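Local coordinates for N-acetyl-beta-D glucosaminidase (Rhizomucor miehei CAU432, PDB 4ZM6), which probably cleaves beta-N-acetylglucosaminides as a glycoside hydrolase family 3 enzyme and, with a GCN5-related region that binds acetyl-CoA, acetylates glucosamine, at residues V595-T600 and L613-V618; F539-Y544 and T629-A634; F394-V399 and E410-F415; G451-N456 and A478-P483. One frame throughout, in Å; residues are numbered along the deposited sequence.

Contact 1: residues V595-T600 and L613-V618; sequences VGFVAT and LMLLMV. With ACO (acetyl coenzyme *a), chain C.
Phe597 paired with Met617 and Ala599 with Leu615 mark the beta hairpin 594-605/608-618 of a GCN5-related N-acetyltransferase (GNAT) sheet, and its second strand is the cofactor-binding one. The antiparallel pairing is regular at one end: Phe597 N reaches Met617 O at 2.8 Å in a nearly straight bond (170°), and Met617 N returns one to Phe597 O. Ala599 N holds Leu615 O at 2.8 Å. There the regularity stops, because Met614 and Leu615 both face Ala599 in a classic beta bulge. Ala599 O receives weak bonds from both, from Met614 N at 3.0 Å and from Leu615 N at 3.5 Å. A bulge in this strand is a hallmark of the GNAT fold, where the strand turns backbone groups toward acetyl-CoA. Here Leu616 N binds the thioester oxygen O of the cofactor at 3.0 Å, and Val618 N grips O9P of the pantetheine arm at 2.8 Å. The cofactor's N4P gives a weak bond back to Leu616 O (3.3 Å), so the arm runs beside the strand somewhat like a further strand. On one face the Phe597 ring, its CG anti to the backbone N (chi1 170°), lies across Leu615, whose CD2 meets the ring edge at CE2, 4.1 Å away. On the other face Val598 CG2 packs on Leu616 CG and Leu613 CD2. Helix 546-561 backs the Phe597, Leu615 and Met617 side, helix 627-642 touches Thr600 and Leu616 on the reverse, and strand 585-588 continues the sheet beyond 594-605.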
# COMPACT_ATOMS: atom_id res chain seq x y z
N VAL A 595 22.92 0.77 -6.29
CA VAL A 595 23.54 1.55 -7.36
C VAL A 595 23.22 3.04 -7.30
O VAL A 595 24.00 3.86 -7.78
CB VAL A 595 23.19 0.98 -8.75
CG1 VAL A 595 23.85 -0.37 -8.94
CG2 VAL A 595 21.68 0.87 -8.94
N GLY A 596 22.08 3.39 -6.71
CA GLY A 596 21.73 4.80 -6.50
C GLY A 596 20.95 5.02 -5.22
O GLY A 596 20.37 4.09 -4.65
N PHE A 597 20.93 6.27 -4.78
CA PHE A 597 20.25 6.65 -3.55
C PHE A 597 19.58 8.00 -3.71
O PHE A 597 20.10 8.88 -4.40
CB PHE A 597 21.27 6.69 -2.40
CG PHE A 597 20.74 7.30 -1.14
CD1 PHE A 597 20.01 6.54 -0.25
CD2 PHE A 597 20.98 8.63 -0.85
CE1 PHE A 597 19.52 7.10 0.92
CE2 PHE A 597 20.48 9.20 0.31
CZ PHE A 597 19.75 8.43 1.20
N VAL A 598 18.42 8.16 -3.08
CA VAL A 598 17.76 9.46 -3.00
C VAL A 598 17.28 9.72 -1.56
O VAL A 598 16.76 8.82 -0.90
CB VAL A 598 16.59 9.55 -4.00
CG1 VAL A 598 15.46 8.60 -3.63
CG2 VAL A 598 16.06 10.98 -4.10
N ALA A 599 17.48 10.96 -1.09
CA ALA A 599 17.02 11.40 0.22
C ALA A 599 15.97 12.48 0.06
O ALA A 599 15.98 13.21 -0.93
CB ALA A 599 18.18 11.92 1.04
N THR A 600 15.11 12.62 1.06
CA THR A 600 13.83 13.29 0.91
C THR A 600 13.19 13.60 2.27
O THR A 600 13.18 12.76 3.16
CB THR A 600 12.88 12.40 0.07
OG1 THR A 600 12.95 12.80 -1.30
CG2 THR A 600 11.42 12.49 0.53
N LEU A 613 14.11 17.73 -1.81
CA LEU A 613 14.92 16.66 -2.37
C LEU A 613 16.33 16.87 -1.84
O LEU A 613 17.10 17.65 -2.39
CB LEU A 613 14.87 16.68 -3.90
CG LEU A 613 15.23 15.38 -4.63
CD1 LEU A 613 14.93 15.49 -6.12
CD2 LEU A 613 16.69 15.03 -4.45
N MET A 614 16.64 16.18 -0.75
CA MET A 614 17.86 16.44 0.01
C MET A 614 19.09 16.01 -0.77
O MET A 614 20.12 16.68 -0.75
CB MET A 614 17.83 15.69 1.35
CG MET A 614 16.70 16.10 2.29
SD MET A 614 16.54 14.98 3.70
CE MET A 614 18.03 15.40 4.61
N LEU A 615 18.98 14.87 -1.45
CA LEU A 615 20.12 14.32 -2.17
C LEU A 615 19.63 13.34 -3.22
O LEU A 615 18.63 12.64 -3.01
CB LEU A 615 21.07 13.64 -1.20
CG LEU A 615 22.41 13.14 -1.76
CD1 LEU A 615 23.34 14.31 -2.04
CD2 LEU A 615 23.06 12.17 -0.80
N LEU A 616 20.33 13.31 -4.35
CA LEU A 616 20.12 12.32 -5.40
C LEU A 616 21.50 11.99 -5.93
O LEU A 616 22.24 12.89 -6.31
CB LEU A 616 19.26 12.91 -6.52
CG LEU A 616 18.38 11.98 -7.38
CD1 LEU A 616 18.26 12.54 -8.79
CD2 LEU A 616 18.87 10.54 -7.42
N MET A 617 21.86 10.71 -5.93
CA MET A 617 23.19 10.30 -6.37
C MET A 617 23.16 8.86 -6.87
O MET A 617 22.45 8.03 -6.31
CB MET A 617 24.20 10.43 -5.22
CG MET A 617 24.12 9.31 -4.19
SD MET A 617 24.98 9.57 -2.62
CE MET A 617 26.58 10.11 -3.20
N VAL A 618 23.93 8.58 -7.93
CA VAL A 618 24.12 7.20 -8.40
C VAL A 618 25.59 6.96 -8.75
O VAL A 618 26.29 7.87 -9.20
CB VAL A 618 23.16 6.82 -9.58
CG1 VAL A 618 22.04 7.84 -9.76
CG2 VAL A 618 23.91 6.67 -10.90
N1A ACO C . 20.66 5.13 -23.25
C2A ACO C . 21.16 6.32 -23.67
N3A ACO C . 21.15 7.44 -22.92
C4A ACO C . 20.64 7.44 -21.66
C5A ACO C . 20.06 6.19 -21.14
C6A ACO C . 20.11 4.99 -22.02
N6A ACO C . 19.60 3.81 -21.59
N7A ACO C . 19.61 6.45 -19.91
C8A ACO C . 19.87 7.76 -19.65
N9A ACO C . 20.47 8.36 -20.70
C1B ACO C . 20.89 9.79 -20.76
C2B ACO C . 19.83 10.68 -21.40
O2B ACO C . 20.44 11.55 -22.36
C3B ACO C . 19.17 11.43 -20.26
O3B ACO C . 18.80 12.79 -20.58
P3B ACO C . 19.78 14.07 -20.76
O7A ACO C . 19.96 14.62 -19.36
O8A ACO C . 21.03 13.55 -21.43
O9A ACO C . 18.97 14.98 -21.64
C4B ACO C . 20.16 11.32 -19.11
O4B ACO C . 21.09 10.27 -19.42
C5B ACO C . 19.45 11.04 -17.79
O5B ACO C . 20.36 10.35 -16.94
P1A ACO C . 19.88 9.18 -15.95
O1A ACO C . 20.62 7.93 -16.34
O2A ACO C . 18.38 9.15 -15.80
O3A ACO C . 20.51 9.85 -14.63
P2A ACO C . 21.81 9.23 -13.93
O4A ACO C . 21.49 7.80 -13.56
O5A ACO C . 23.02 9.51 -14.78
O6A ACO C . 21.87 10.14 -12.62
CBP ACO C . 22.69 12.16 -11.57
CCP ACO C . 21.93 11.56 -12.73
CDP ACO C . 21.97 11.86 -10.26
CEP ACO C . 22.75 13.67 -11.75
CAP ACO C . 24.09 11.55 -11.58
OAP ACO C . 24.87 12.15 -12.62
C9P ACO C . 24.82 11.67 -10.28
O9P ACO C . 24.78 10.73 -9.49
N8P ACO C . 25.51 12.78 -10.02
C7P ACO C . 26.27 12.91 -8.80
C6P ACO C . 26.71 14.34 -8.52
C5P ACO C . 25.60 15.31 -8.16
O5P ACO C . 25.82 16.48 -8.42
N4P ACO C . 24.47 14.91 -7.56
C3P ACO C . 23.43 15.86 -7.14
C2P ACO C . 23.61 16.36 -5.70
S1P ACO C . 22.74 17.87 -5.36
C ACO C . 21.24 17.38 -4.83
O ACO C . 20.94 16.20 -4.83
CH3 ACO C . 20.30 18.44 -4.37

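Contact 2: residues F539-Y544 and T629-A634. With ACO (acetyl coenzyme *a), chain C.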
# COMPACT_ATOMS: atom_id res chain seq x y z
N PHE A 539 16.47 -1.80 -12.97
CA PHE A 539 16.80 -1.40 -11.62
C PHE A 539 15.50 -1.15 -10.88
O PHE A 539 14.53 -0.67 -11.46
CB PHE A 539 17.66 -0.14 -11.66
CG PHE A 539 18.93 -0.31 -12.46
CD1 PHE A 539 20.04 -0.89 -11.88
CD2 PHE A 539 18.99 0.09 -13.78
CE1 PHE A 539 21.21 -1.06 -12.62
CE2 PHE A 539 20.15 -0.07 -14.52
CZ PHE A 539 21.26 -0.65 -13.93
N ILE A 540 15.48 -1.51 -9.60
CA ILE A 540 14.26 -1.42 -8.81
C ILE A 540 14.50 -0.58 -7.56
O ILE A 540 15.57 -0.62 -6.95
CB ILE A 540 13.70 -2.83 -8.49
CG1 ILE A 540 12.31 -2.73 -7.84
CG2 ILE A 540 14.66 -3.62 -7.61
CD1 ILE A 540 11.24 -2.07 -8.70
N VAL A 541 13.48 0.20 -7.20
CA VAL A 541 13.55 1.16 -6.12
C VAL A 541 12.87 0.61 -4.86
O VAL A 541 11.67 0.38 -4.85
CB VAL A 541 12.87 2.48 -6.54
CG1 VAL A 541 12.75 3.44 -5.37
CG2 VAL A 541 13.64 3.11 -7.69
N ASP A 542 13.66 0.40 -3.81
CA ASP A 542 13.15 -0.01 -2.50
C ASP A 542 13.24 1.13 -1.51
O ASP A 542 13.93 2.13 -1.74
CB ASP A 542 13.97 -1.17 -1.94
CG ASP A 542 13.78 -2.45 -2.71
OD1 ASP A 542 12.62 -2.79 -3.05
OD2 ASP A 542 14.80 -3.13 -2.97
N ASP A 543 12.57 0.96 -0.38
CA ASP A 543 12.73 1.86 0.75
C ASP A 543 14.11 1.67 1.35
O ASP A 543 14.60 0.55 1.47
CB ASP A 543 11.66 1.60 1.81
CG ASP A 543 10.28 2.05 1.37
OD1 ASP A 543 10.17 3.15 0.79
OD2 ASP A 543 9.30 1.31 1.60
N TYR A 544 14.73 2.79 1.71
CA TYR A 544 16.03 2.78 2.37
C TYR A 544 15.87 2.19 3.77
O TYR A 544 14.96 2.57 4.51
CB TYR A 544 16.59 4.20 2.42
CG TYR A 544 17.79 4.40 3.32
CD1 TYR A 544 19.04 3.89 2.98
CD2 TYR A 544 17.68 5.12 4.51
CE1 TYR A 544 20.14 4.08 3.81
CE2 TYR A 544 18.77 5.32 5.33
CZ TYR A 544 19.99 4.80 4.98
OH TYR A 544 21.07 5.00 5.81
N THR A 629 16.83 8.82 -12.93
CA THR A 629 15.46 9.14 -13.30
C THR A 629 14.45 8.30 -12.53
O THR A 629 13.43 8.82 -12.09
CB THR A 629 15.27 8.99 -14.82
OG1 THR A 629 16.03 10.02 -15.48
CG2 THR A 629 13.81 9.11 -15.23
N LEU A 630 14.73 7.01 -12.38
CA LEU A 630 13.90 6.15 -11.53
C LEU A 630 13.69 6.74 -10.15
O LEU A 630 12.56 6.93 -9.71
CB LEU A 630 14.52 4.76 -11.37
CG LEU A 630 13.88 3.66 -12.20
CD1 LEU A 630 14.09 3.89 -13.69
CD2 LEU A 630 14.44 2.32 -11.76
N LEU A 631 14.81 7.03 -9.48
CA LEU A 631 14.81 7.53 -8.11
C LEU A 631 14.15 8.89 -8.02
O LEU A 631 13.37 9.15 -7.11
CB LEU A 631 16.25 7.61 -7.57
CG LEU A 631 16.96 6.27 -7.38
CD1 LEU A 631 18.44 6.47 -7.10
CD2 LEU A 631 16.31 5.46 -6.28
N HIS A 632 14.49 9.75 -8.97
CA HIS A 632 13.94 11.09 -9.05
C HIS A 632 12.41 11.08 -9.14
O HIS A 632 11.73 11.85 -8.47
CB HIS A 632 14.55 11.79 -10.27
CG HIS A 632 13.99 13.14 -10.54
ND1 HIS A 632 12.76 13.34 -11.13
CD2 HIS A 632 14.50 14.38 -10.33
CE1 HIS A 632 12.53 14.63 -11.25
NE2 HIS A 632 13.57 15.28 -10.78
N ASP A 633 11.89 10.18 -9.97
CA ASP A 633 10.45 10.03 -10.13
C ASP A 633 9.78 9.49 -8.86
O ASP A 633 8.71 9.96 -8.47
CB ASP A 633 10.15 9.13 -11.33
CG ASP A 633 10.41 9.82 -12.66
OD1 ASP A 633 11.31 10.69 -12.72
OD2 ASP A 633 9.72 9.50 -13.64
N ALA A 634 10.42 8.51 -8.22
CA ALA A 634 9.94 8.00 -6.93
C ALA A 634 9.82 9.13 -5.92
O ALA A 634 8.87 9.18 -5.15
CB ALA A 634 10.88 6.92 -6.41
N1A ACO C . 20.66 5.13 -23.25
C2A ACO C . 21.16 6.32 -23.67
N3A ACO C . 21.15 7.44 -22.92
C4A ACO C . 20.64 7.44 -21.66
C5A ACO C . 20.06 6.19 -21.14
C6A ACO C . 20.11 4.99 -22.02
N6A ACO C . 19.60 3.81 -21.59
N7A ACO C . 19.61 6.45 -19.91
C8A ACO C . 19.87 7.76 -19.65
N9A ACO C . 20.47 8.36 -20.70
C1B ACO C . 20.89 9.79 -20.76
C2B ACO C . 19.83 10.68 -21.40
O2B ACO C . 20.44 11.55 -22.36
C3B ACO C . 19.17 11.43 -20.26
O3B ACO C . 18.80 12.79 -20.58
P3B ACO C . 19.78 14.07 -20.76
O7A ACO C . 19.96 14.62 -19.36
O8A ACO C . 21.03 13.55 -21.43
O9A ACO C . 18.97 14.98 -21.64
C4B ACO C . 20.16 11.32 -19.11
O4B ACO C . 21.09 10.27 -19.42
C5B ACO C . 19.45 11.04 -17.79
O5B ACO C . 20.36 10.35 -16.94
P1A ACO C . 19.88 9.18 -15.95
O1A ACO C . 20.62 7.93 -16.34
O2A ACO C . 18.38 9.15 -15.80
O3A ACO C . 20.51 9.85 -14.63
P2A ACO C . 21.81 9.23 -13.93
O4A ACO C . 21.49 7.80 -13.56
O5A ACO C . 23.02 9.51 -14.78
O6A ACO C . 21.87 10.14 -12.62
CBP ACO C . 22.69 12.16 -11.57
CCP ACO C . 21.93 11.56 -12.73
CDP ACO C . 21.97 11.86 -10.26
CEP ACO C . 22.75 13.67 -11.75
CAP ACO C . 24.09 11.55 -11.58
OAP ACO C . 24.87 12.15 -12.62
C9P ACO C . 24.82 11.67 -10.28
O9P ACO C . 24.78 10.73 -9.49
N8P ACO C . 25.51 12.78 -10.02
C7P ACO C . 26.27 12.91 -8.80
C6P ACO C . 26.71 14.34 -8.52
C5P ACO C . 25.60 15.31 -8.16
O5P ACO C . 25.82 16.48 -8.42
N4P ACO C . 24.47 14.91 -7.56
C3P ACO C . 23.43 15.86 -7.14
C2P ACO C . 23.61 16.36 -5.70
S1P ACO C . 22.74 17.87 -5.36
C ACO C . 21.24 17.38 -4.83
O ACO C . 20.94 16.20 -4.83
CH3 ACO C . 20.30 18.44 -4.37
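Val541 packing on Leu630, Leu631 and Ala634 is an apolar strand-on-helix contact, in which the outermost strand 540-543 of the acetyltransferase sheet meets the helix 627-642 at a crossing angle of -45°. The short axes pass 8.9 Å apart, and Val541 bridges the distance with both its methyl groups. CG1, anti to the backbone N (chi1 172°), touches Ala634 CB at 4.1 Å. CG2 splits its contacts between two consecutive leucines, meeting Leu631 CD2 at 3.8 Å and Leu630 CB at 4.1 Å. Toward the start of the strand, Leu630 CD2 comes against Phe539 CB at 4.1 Å. On the side turned away from the helix, Asp542 OD2 makes salt bridges with Arg588 and with Arg258 of the second subunit, which brings the dimer partner to this edge. At the start of the helical segment Thr629 serves the cofactor, its OG1 hydrogen-bonding the pyrophosphate oxygen O2A of acetyl-CoA while its N gives a weak bond to the same oxygen. With the backbone N atoms of Gly624, Gly626 and Gly628 also bound to the cofactor, the helix start would probably help to offset the phosphate charge, as in the pyrophosphate-binding loop and following helix typical of GNAT enzymes.

Contact 3: residues F394-V399 and E410-F415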
# COMPACT_ATOMS: atom_id res chain seq x y z
N PHE A 394 8.80 -1.60 -48.20
CA PHE A 394 8.01 -1.15 -47.07
C PHE A 394 6.52 -1.33 -47.39
O PHE A 394 5.98 -0.64 -48.25
CB PHE A 394 8.32 0.31 -46.73
CG PHE A 394 7.46 0.89 -45.63
CD1 PHE A 394 7.23 0.19 -44.46
CD2 PHE A 394 6.90 2.15 -45.77
CE1 PHE A 394 6.45 0.72 -43.45
CE2 PHE A 394 6.11 2.69 -44.76
CZ PHE A 394 5.89 1.98 -43.60
N LEU A 395 5.89 -2.27 -46.69
CA LEU A 395 4.46 -2.54 -46.83
C LEU A 395 3.73 -1.98 -45.62
O LEU A 395 4.03 -2.35 -44.49
CB LEU A 395 4.22 -4.05 -46.93
CG LEU A 395 4.99 -4.77 -48.03
CD1 LEU A 395 4.65 -6.26 -48.04
CD2 LEU A 395 4.71 -4.15 -49.39
N ALA A 396 2.77 -1.08 -45.87
CA ALA A 396 1.98 -0.46 -44.80
C ALA A 396 0.51 -0.81 -44.97
O ALA A 396 -0.00 -0.82 -46.08
CB ALA A 396 2.16 1.04 -44.83
N ALA A 397 -0.18 -1.08 -43.86
CA ALA A 397 -1.61 -1.40 -43.88
C ALA A 397 -2.46 -0.16 -44.13
O ALA A 397 -2.07 0.95 -43.77
CB ALA A 397 -2.02 -2.05 -42.57
N HIS A 398 -3.62 -0.35 -44.76
CA HIS A 398 -4.58 0.74 -44.97
C HIS A 398 -5.28 1.09 -43.66
O HIS A 398 -5.48 0.22 -42.82
CB HIS A 398 -5.63 0.36 -46.03
N VAL A 399 -5.72 2.31 -43.49
CA VAL A 399 -6.41 2.63 -42.29
C VAL A 399 -7.90 2.63 -42.58
O VAL A 399 -8.31 2.86 -43.70
CB VAL A 399 -5.83 3.89 -41.66
CG1 VAL A 399 -6.88 4.89 -41.20
CG2 VAL A 399 -4.92 3.50 -40.51
N GLU A 410 -3.49 8.71 -44.70
CA GLU A 410 -2.39 7.84 -45.00
C GLU A 410 -1.42 8.04 -43.90
O GLU A 410 -0.54 8.85 -43.99
CB GLU A 410 -1.78 8.22 -46.32
CG GLU A 410 -2.49 7.62 -47.50
CD GLU A 410 -2.32 8.45 -48.73
OE1 GLU A 410 -2.58 9.65 -48.66
OE2 GLU A 410 -1.89 7.92 -49.75
N PRO A 411 -1.64 7.23 -42.78
CA PRO A 411 -0.87 7.63 -41.61
C PRO A 411 0.52 7.06 -41.59
O PRO A 411 1.35 7.47 -40.81
CB PRO A 411 -1.67 7.06 -40.47
CG PRO A 411 -2.04 5.74 -40.96
CD PRO A 411 -2.44 5.97 -42.36
N PHE A 412 0.80 6.18 -42.53
CA PHE A 412 2.07 5.52 -42.62
C PHE A 412 3.01 6.23 -43.56
O PHE A 412 4.07 5.77 -43.84
CB PHE A 412 1.87 4.15 -43.16
CG PHE A 412 1.73 3.12 -42.14
CD1 PHE A 412 2.81 2.69 -41.45
CD2 PHE A 412 0.51 2.57 -41.89
CE1 PHE A 412 2.68 1.70 -40.51
CE2 PHE A 412 0.37 1.58 -40.95
CZ PHE A 412 1.45 1.14 -40.26
N ASN A 413 2.58 7.34 -44.08
CA ASN A 413 3.42 8.19 -44.92
C ASN A 413 4.58 8.84 -44.18
O ASN A 413 5.65 9.04 -44.76
CB ASN A 413 2.60 9.33 -45.54
CG ASN A 413 1.73 8.86 -46.68
OD1 ASN A 413 1.70 7.68 -47.03
ND2 ASN A 413 1.01 9.80 -47.28
N SER A 414 4.35 9.22 -42.93
CA SER A 414 5.42 9.75 -42.09
C SER A 414 6.49 8.68 -41.89
O SER A 414 7.69 8.96 -41.95
CB SER A 414 4.88 10.23 -40.75
OG SER A 414 4.03 9.27 -40.15
N PHE A 415 6.06 7.44 -41.67
CA PHE A 415 6.98 6.31 -41.62
C PHE A 415 7.81 6.34 -42.91
O PHE A 415 9.04 6.31 -42.85
CB PHE A 415 6.22 4.98 -41.49
CG PHE A 415 6.98 3.89 -40.77
CD1 PHE A 415 8.12 3.34 -41.32
CD2 PHE A 415 6.53 3.41 -39.55
CE1 PHE A 415 8.80 2.32 -40.67
CE2 PHE A 415 7.20 2.40 -38.89
CZ PHE A 415 8.35 1.85 -39.45
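From CB outward, the side chain of Phe412 packs against the end of strand 392-397, at the strand-to-helix step of a mixed alpha/beta sheet, away from the known sites. Its CB starts 3.5 Å from Ala396 CB, and the same methyl group sits over one face of the ring, displaced toward the rim on the CG side. This is a CH-pi contact, Ala396 CB standing 3.8 Å from the ring centroid and 27° off its normal. One flank of the ring, CD1, meets Phe394 CZ at 3.8 Å. The other flank runs by the backbone, with CD2 lying 3.6 Å from Ala397 O and CE2 beside the same carbonyl. At the tip, CZ reaches Val480 CG2, in the loop after strand 475-479. The backbone of Phe412 takes part too: its O lies in the plane of the Phe394 ring, at the edge by CE2. That ring in turn runs nearly parallel to Phe415 (planes at 22°, centroids 4.8 Å apart), but the two are slid so far that they barely overlap. A second apolar touch closes the far end, where Val399 CG2 rests on Pro411 CG at 3.7 Å, within the type I turn Glu410-Asn413 that leads into helix 413-422. On the strand side, Phe394 and Ala396 also meet Tyr428 of the adjacent strand 426-431; on the helix side, Phe415 turns to His506, Val510 and Ile513 of helix 503-513.

Contact 4: residues G451-N456 and A478-P483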
# COMPACT_ATOMS: atom_id res chain seq x y z
N GLY A 451 4.26 -2.60 -41.87
CA GLY A 451 3.61 -1.72 -40.91
C GLY A 451 2.23 -2.26 -40.61
O GLY A 451 1.35 -2.24 -41.47
N THR A 452 2.05 -2.78 -39.40
CA THR A 452 0.72 -3.20 -38.95
C THR A 452 0.10 -2.11 -38.09
O THR A 452 0.80 -1.36 -37.42
CB THR A 452 0.76 -4.52 -38.16
OG1 THR A 452 1.38 -4.31 -36.88
CG2 THR A 452 1.52 -5.59 -38.95
N ALA A 453 -1.22 -2.02 -38.16
CA ALA A 453 -2.00 -1.12 -37.33
C ALA A 453 -3.20 -1.92 -36.86
O ALA A 453 -4.16 -2.11 -37.62
CB ALA A 453 -2.42 0.09 -38.14
N ASN A 454 -3.12 -2.42 -35.63
CA ASN A 454 -4.14 -3.30 -35.04
C ASN A 454 -4.48 -4.49 -35.94
O ASN A 454 -5.65 -4.75 -36.24
CB ASN A 454 -5.40 -2.49 -34.67
CG ASN A 454 -5.19 -1.60 -33.46
OD1 ASN A 454 -4.19 -1.70 -32.75
ND2 ASN A 454 -6.15 -0.71 -33.20
N ALA A 455 -3.45 -5.21 -36.36
CA ALA A 455 -3.62 -6.46 -37.10
C ALA A 455 -4.56 -7.41 -36.34
O ALA A 455 -5.43 -8.03 -36.94
CB ALA A 455 -2.28 -7.13 -37.35
N ASN A 456 -4.39 -7.50 -35.02
CA ASN A 456 -5.26 -8.32 -34.17
C ASN A 456 -6.75 -7.95 -34.20
O ASN A 456 -7.54 -8.52 -33.45
CB ASN A 456 -4.74 -8.35 -32.70
CG ASN A 456 -5.02 -7.07 -31.91
OD1 ASN A 456 -4.85 -7.04 -30.69
ND2 ASN A 456 -5.45 -6.00 -32.59
N ALA A 478 6.75 -3.61 -37.62
CA ALA A 478 6.48 -2.50 -36.70
C ALA A 478 4.98 -2.27 -36.56
O ALA A 478 4.33 -1.85 -37.52
CB ALA A 478 7.15 -1.23 -37.22
N ALA A 479 4.45 -2.55 -35.37
CA ALA A 479 3.04 -2.27 -35.05
C ALA A 479 2.90 -0.88 -34.44
O ALA A 479 3.53 -0.56 -33.43
CB ALA A 479 2.50 -3.32 -34.10
N VAL A 480 2.07 -0.04 -35.06
CA VAL A 480 2.04 1.38 -34.71
C VAL A 480 0.77 1.80 -33.96
O VAL A 480 0.67 2.94 -33.52
CB VAL A 480 2.25 2.26 -35.95
CG1 VAL A 480 3.56 1.88 -36.63
CG2 VAL A 480 1.10 2.15 -36.94
N MET A 481 -0.19 0.90 -33.82
CA MET A 481 -1.35 1.16 -32.96
C MET A 481 -1.21 0.37 -31.65
O MET A 481 -0.34 0.70 -30.85
CB MET A 481 -2.65 0.90 -33.72
CG MET A 481 -2.85 1.90 -34.85
SD MET A 481 -4.41 1.78 -35.73
CE MET A 481 -5.53 2.60 -34.59
N ASN A 482 -2.01 -0.66 -31.43
CA ASN A 482 -1.82 -1.48 -30.24
C ASN A 482 -0.60 -2.39 -30.40
O ASN A 482 -0.34 -2.88 -31.49
CB ASN A 482 -3.06 -2.34 -29.95
CG ASN A 482 -4.28 -1.51 -29.61
OD1 ASN A 482 -4.17 -0.33 -29.25
ND2 ASN A 482 -5.45 -2.12 -29.71
N PRO A 483 0.15 -2.62 -29.31
CA PRO A 483 1.35 -3.45 -29.35
C PRO A 483 1.12 -4.96 -29.36
O PRO A 483 2.08 -5.73 -29.45
CB PRO A 483 2.08 -3.05 -28.07
CG PRO A 483 0.99 -2.70 -27.13
CD PRO A 483 -0.04 -2.00 -27.98
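Ala453, Asn454, Met481 and Asn482 meet just beyond the C-terminal ends of two neighbouring parallel strands, 447-452 and 475-479, joined through helix 459-471 as a beta-alpha-beta crossover. Two backbone bonds finish the parallel pairing, Thr452 N to Ala478 O at 3.1 Å and, from a residue just past the strand, Val480 N to Thr452 O at 3.0 Å. After these the pairing gives way to side chains. Met481 crosses Asn454 at about a right angle: its CB lies against the Asn454 carboxamide, and its chain bends at chi3, bringing CE within 3.6 Å of Asn454 ND2. Its sulfur also faces the first strand's exit, with SD 3.6 Å from Ala453 CB, and Val480 CG2 lies on the same methyl group. Asn482 instead meets Asn454 obliquely, the two amide planes turned 45° from each other. Outside the two segments, Thr452 OG1 is hydrogen-bonded to Asp485 OD2, which also accepts from Ala455 N, and Asn482 ND2 makes a weak bond to the O of Asn143, which lies in the glycoside hydrolase family 3 N-terminal range. These strand-end loops lie away from the known sites of this protein. Asn454 CG is anti to the carbonyl carbon (chi1 -72°), and the carboxamide it carries ends in OD1, which accepts Asn482 N at 2.8 Å (N-H...O 158°) in place of a backbone carbonyl.

How the contacts relate
Reading from the N terminus, contact 3 comes first: it closes a short loop, partly unmodelled, between strand 392-397 and the helix that follows. Contact 4 closes the next, longer loop, through helix 459-471. The two are in series yet neighbours in space, since strands 392-397 and 447-452 lie side by side in one sheet, with Leu395 and Ala397 bonded through their backbones to Gly451. Contact 2 then opens at 539 and closes only at 634, with the hairpin of contact 1 nested inside it. These two touch, sharing the acetyltransferase sheet and the acetyl-CoA. Contacts 3 and 4 thus belong to one sheet and contacts 1 and 2 to another; the centres of contacts 2 and 4 are about 32 Å apart.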